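Cytochrome c-552 (Thiobacillus ferrooxidans, PDB 1H1O) carries electrons in the periplasm as a diheme, high-potential c-type cytochrome of the c4 kind. Local coordinates at residues Q38-M43 with L79-N84. Residues are numbered along the deposited sequence; the frame is centred on the assembly and turned at random.
With HEM (protoporphyrin IX containing Fe), chain D.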
loop_
_atom_site.group_PDB
_atom_site.type_symbol
_atom_site.label_atom_id
_atom_site.label_comp_id
_atom_site.label_asym_id
_atom_site.label_seq_id
_atom_site.Cartn_x
_atom_site.Cartn_y
_atom_site.Cartn_z
ATOM N N GLN A 38 7.224 -0.918 6.094
ATOM C CA GLN A 38 5.918 -1.562 6.060
ATOM C C GLN A 38 5.989 -2.622 7.159
ATOM O O GLN A 38 7.054 -3.191 7.409
ATOM C CB GLN A 38 5.672 -2.209 4.699
ATOM C CG GLN A 38 4.241 -2.696 4.482
ATOM C CD GLN A 38 3.209 -1.620 4.822
ATOM O OE1 GLN A 38 2.718 -1.556 5.948
ATOM N NE2 GLN A 38 2.904 -0.753 3.853
ATOM N N HIS A 39 4.871 -2.884 7.822
ATOM C CA HIS A 39 4.869 -3.859 8.907
ATOM C C HIS A 39 5.138 -5.279 8.429
ATOM O O HIS A 39 4.669 -5.699 7.368
ATOM C CB HIS A 39 3.546 -3.773 9.663
ATOM C CG HIS A 39 3.233 -2.391 10.136
ATOM N ND1 HIS A 39 4.062 -1.697 10.990
ATOM C CD2 HIS A 39 2.225 -1.544 9.816
ATOM C CE1 HIS A 39 3.581 -0.480 11.173
ATOM N NE2 HIS A 39 2.467 -0.362 10.471
ATOM N N LYS A 40 5.919 -6.003 9.224
ATOM C CA LYS A 40 6.311 -7.369 8.916
ATOM C C LYS A 40 5.140 -8.256 8.519
ATOM O O LYS A 40 5.105 -8.805 7.420
ATOM C CB LYS A 40 7.057 -7.979 10.112
ATOM C CG LYS A 40 8.415 -7.324 10.389
ATOM C CD LYS A 40 9.172 -7.992 11.539
ATOM C CE LYS A 40 8.664 -7.545 12.909
ATOM N NZ LYS A 40 8.984 -6.111 13.165
ATOM N N SER A 41 4.179 -8.399 9.420
ATOM C CA SER A 41 3.020 -9.232 9.151
ATOM C C SER A 41 2.346 -8.839 7.850
ATOM O O SER A 41 1.855 -9.694 7.125
ATOM C CB SER A 41 2.019 -9.117 10.293
ATOM O OG SER A 41 1.843 -7.750 10.627
ATOM N N TYR A 42 2.303 -7.551 7.551
ATOM C CA TYR A 42 1.661 -7.149 6.315
ATOM C C TYR A 42 2.471 -7.630 5.106
ATOM O O TYR A 42 1.934 -8.289 4.203
ATOM C CB TYR A 42 1.507 -5.635 6.234
ATOM C CG TYR A 42 0.847 -5.240 4.937
ATOM C CD1 TYR A 42 -0.521 -5.409 4.761
ATOM C CD2 TYR A 42 1.594 -4.739 3.871
ATOM C CE1 TYR A 42 -1.131 -5.094 3.569
ATOM C CE2 TYR A 42 0.989 -4.411 2.666
ATOM C CZ TYR A 42 -0.378 -4.591 2.524
ATOM O OH TYR A 42 -1.021 -4.241 1.364
ATOM N N MET A 43 3.757 -7.286 5.101
ATOM C CA MET A 43 4.662 -7.668 4.018
ATOM C C MET A 43 4.519 -9.154 3.806
ATOM O O MET A 43 4.320 -9.639 2.687
ATOM C CB MET A 43 6.115 -7.376 4.404
ATOM C CG MET A 43 6.462 -5.920 4.575
ATOM S SD MET A 43 6.325 -5.032 3.016
ATOM C CE MET A 43 8.017 -5.307 2.311
ATOM N N LEU A 79 12.594 -11.324 4.108
ATOM C CA LEU A 79 12.348 -10.109 3.350
ATOM C C LEU A 79 11.433 -9.169 4.113
ATOM O O LEU A 79 11.723 -7.974 4.249
ATOM C CB LEU A 79 11.726 -10.464 2.004
ATOM C CG LEU A 79 12.661 -11.252 1.085
ATOM C CD1 LEU A 79 11.926 -11.687 -0.165
ATOM C CD2 LEU A 79 13.857 -10.374 0.743
ATOM N N ALA A 80 10.327 -9.710 4.609
ATOM C CA ALA A 80 9.368 -8.912 5.361
ATOM C C ALA A 80 10.126 -8.141 6.430
ATOM O O ALA A 80 9.938 -6.933 6.607
ATOM C CB ALA A 80 8.331 -9.819 6.006
ATOM N N ASP A 81 11.005 -8.855 7.125
ATOM C CA ASP A 81 11.807 -8.268 8.185
ATOM C C ASP A 81 12.702 -7.161 7.639
ATOM O O ASP A 81 12.752 -6.049 8.176
ATOM C CB ASP A 81 12.678 -9.351 8.829
ATOM C CG ASP A 81 12.714 -9.242 10.336
ATOM O OD1 ASP A 81 11.700 -9.602 10.974
ATOM O OD2 ASP A 81 13.745 -8.788 10.881
ATOM N N TYR A 82 13.409 -7.486 6.561
ATOM C CA TYR A 82 14.330 -6.551 5.932
ATOM C C TYR A 82 13.720 -5.201 5.582
ATOM O O TYR A 82 14.204 -4.162 6.032
ATOM C CB TYR A 82 14.923 -7.163 4.662
ATOM C CG TYR A 82 15.862 -6.219 3.959
ATOM C CD1 TYR A 82 17.109 -5.923 4.498
ATOM C CD2 TYR A 82 15.480 -5.577 2.785
ATOM C CE1 TYR A 82 17.952 -5.012 3.893
ATOM C CE2 TYR A 82 16.317 -4.661 2.164
ATOM C CZ TYR A 82 17.551 -4.381 2.724
ATOM O OH TYR A 82 18.379 -3.461 2.123
ATOM N N PHE A 83 12.671 -5.208 4.765
ATOM C CA PHE A 83 12.047 -3.956 4.365
ATOM C C PHE A 83 11.389 -3.233 5.528
ATOM O O PHE A 83 11.389 -2.006 5.571
ATOM C CB PHE A 83 11.033 -4.194 3.237
ATOM C CG PHE A 83 11.658 -4.711 1.960
ATOM C CD1 PHE A 83 11.555 -6.047 1.608
ATOM C CD2 PHE A 83 12.397 -3.867 1.145
ATOM C CE1 PHE A 83 12.189 -6.539 0.458
ATOM C CE2 PHE A 83 13.028 -4.346 0.003
ATOM C CZ PHE A 83 12.925 -5.684 -0.340
ATOM N N ASN A 84 10.829 -3.993 6.471
ATOM C CA ASN A 84 10.186 -3.389 7.632
ATOM C C ASN A 84 11.194 -2.530 8.382
ATOM O O ASN A 84 10.848 -1.474 8.906
ATOM C CB ASN A 84 9.628 -4.475 8.567
ATOM C CG ASN A 84 9.116 -3.909 9.904
ATOM O OD1 ASN A 84 8.286 -2.997 9.934
ATOM N ND2 ASN A 84 9.611 -4.462 11.010
HETATM C CHA HEM D . 4.124 -5.067 -4.546
HETATM C CHB HEM D . 7.484 -7.513 -2.143
HETATM C CHC HEM D . 10.102 -7.803 -6.179
HETATM C CHD HEM D . 6.834 -5.282 -8.539
HETATM C C1A HEM D . 4.804 -5.714 -3.512
HETATM C C2A HEM D . 4.322 -5.878 -2.156
HETATM C C3A HEM D . 5.279 -6.568 -1.474
HETATM C C4A HEM D . 6.335 -6.818 -2.432
HETATM C CMA HEM D . 5.303 -7.021 -0.036
HETATM C CAA HEM D . 2.999 -5.370 -1.636
HETATM C CBA HEM D . 3.116 -3.991 -0.949
HETATM C CGA HEM D . 1.898 -3.454 -0.469
HETATM O O1A HEM D . 1.959 -2.239 -0.065
HETATM O O2A HEM D . 0.820 -4.082 -0.434
HETATM C C1B HEM D . 8.489 -7.802 -3.045
HETATM C C2B HEM D . 9.656 -8.577 -2.698
HETATM C C3B HEM D . 10.389 -8.689 -3.842
HETATM C C4B HEM D . 9.673 -7.946 -4.866
HETATM C CMB HEM D . 9.916 -9.137 -1.312
HETATM C CAB HEM D . 11.682 -9.425 -4.084
HETATM C CBB HEM D . 11.613 -10.958 -3.843
HETATM C C1C HEM D . 9.456 -7.135 -7.174
HETATM C C2C HEM D . 9.932 -7.014 -8.530
HETATM C C3C HEM D . 8.982 -6.301 -9.186
HETATM C C4C HEM D . 7.968 -5.990 -8.244
HETATM C CMC HEM D . 11.228 -7.612 -9.009
HETATM C CAC HEM D . 8.919 -5.878 -10.664
HETATM C CBC HEM D . 9.016 -7.071 -11.660
HETATM C C1D HEM D . 5.802 -4.990 -7.659
HETATM C C2D HEM D . 4.605 -4.269 -8.046
HETATM C C3D HEM D . 3.844 -4.238 -6.936
HETATM C C4D HEM D . 4.585 -4.904 -5.866
HETATM C CMD HEM D . 4.343 -3.734 -9.434
HETATM C CAD HEM D . 2.475 -3.680 -6.749
HETATM C CBD HEM D . 1.517 -4.792 -7.427
HETATM C CGD HEM D . 0.180 -4.826 -7.006
HETATM O O1D HEM D . -0.524 -3.810 -7.158
HETATM O O2D HEM D . -0.336 -5.873 -6.519
HETATM N NA HEM D . 6.025 -6.287 -3.666
HETATM N NB HEM D . 8.504 -7.416 -4.372
HETATM N NC HEM D . 8.242 -6.491 -7.016
HETATM N ND HEM D . 5.773 -5.361 -6.340
HETATM FE FE HEM D . 7.150 -6.359 -5.355
#
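Met43 and Ala80 meet where the start of helix 40-51 packs against helix 73-85, Met43 CB lying 3.7 Å from Ala80 CB. The same methyl of Ala80 also rests against the carbonyl O of Lys40, and this small residue lets the backbones come close, with Lys40 CA and Ala80 CA 4.9 Å apart. Beyond it the Met43 chain, bent at chi2 (-65°) and chi3 (-87°), carries CE to Phe83, whose side chain it crosses at about a right angle, with CE 3.3 Å from Phe83 CB. This buried, apolar side continues into the heme: Met43 SD lies near methyl CMA, while Phe83 CE1 and Leu79 CD1 approach methyl CMB, the latter at 3.4 Å. Tyr82 CD2 sits over the centre of one face of the Phe83 ring. Asn84 belongs to the close packing too: its CA makes a bent CA-H...O contact with Gln38 O (CA to O 3.1 Å), and its CB lies against that oxygen and Lys40 CG. The solvent side is looser. Exposed Lys40 and Asp81 run side by side, yet Lys40 NZ stays 4.9 Å from Asp81 OD1; a bound zinc ion lies about 3 Å from the Lys40 side chain. Tyr42, with CG anti to the backbone N (chi1 180°), turns away from helix 73-85 and donates its OH to heme propionate O2A over 2.6 Å; Arg156 also bonds this hydroxyl. A phenylalanine in place of Tyr42 would probably cost the propionate this donor and leave Arg156 without its hydroxyl partner. His39 stands at the N-cap position of helix 40-51, and its NE2 bonds Gln128 O. Two helices lining the heme pocket are typical of a cytochrome c domain, here the N-terminal one, and Tyr42, which also touches the second heme, stands between the two sites.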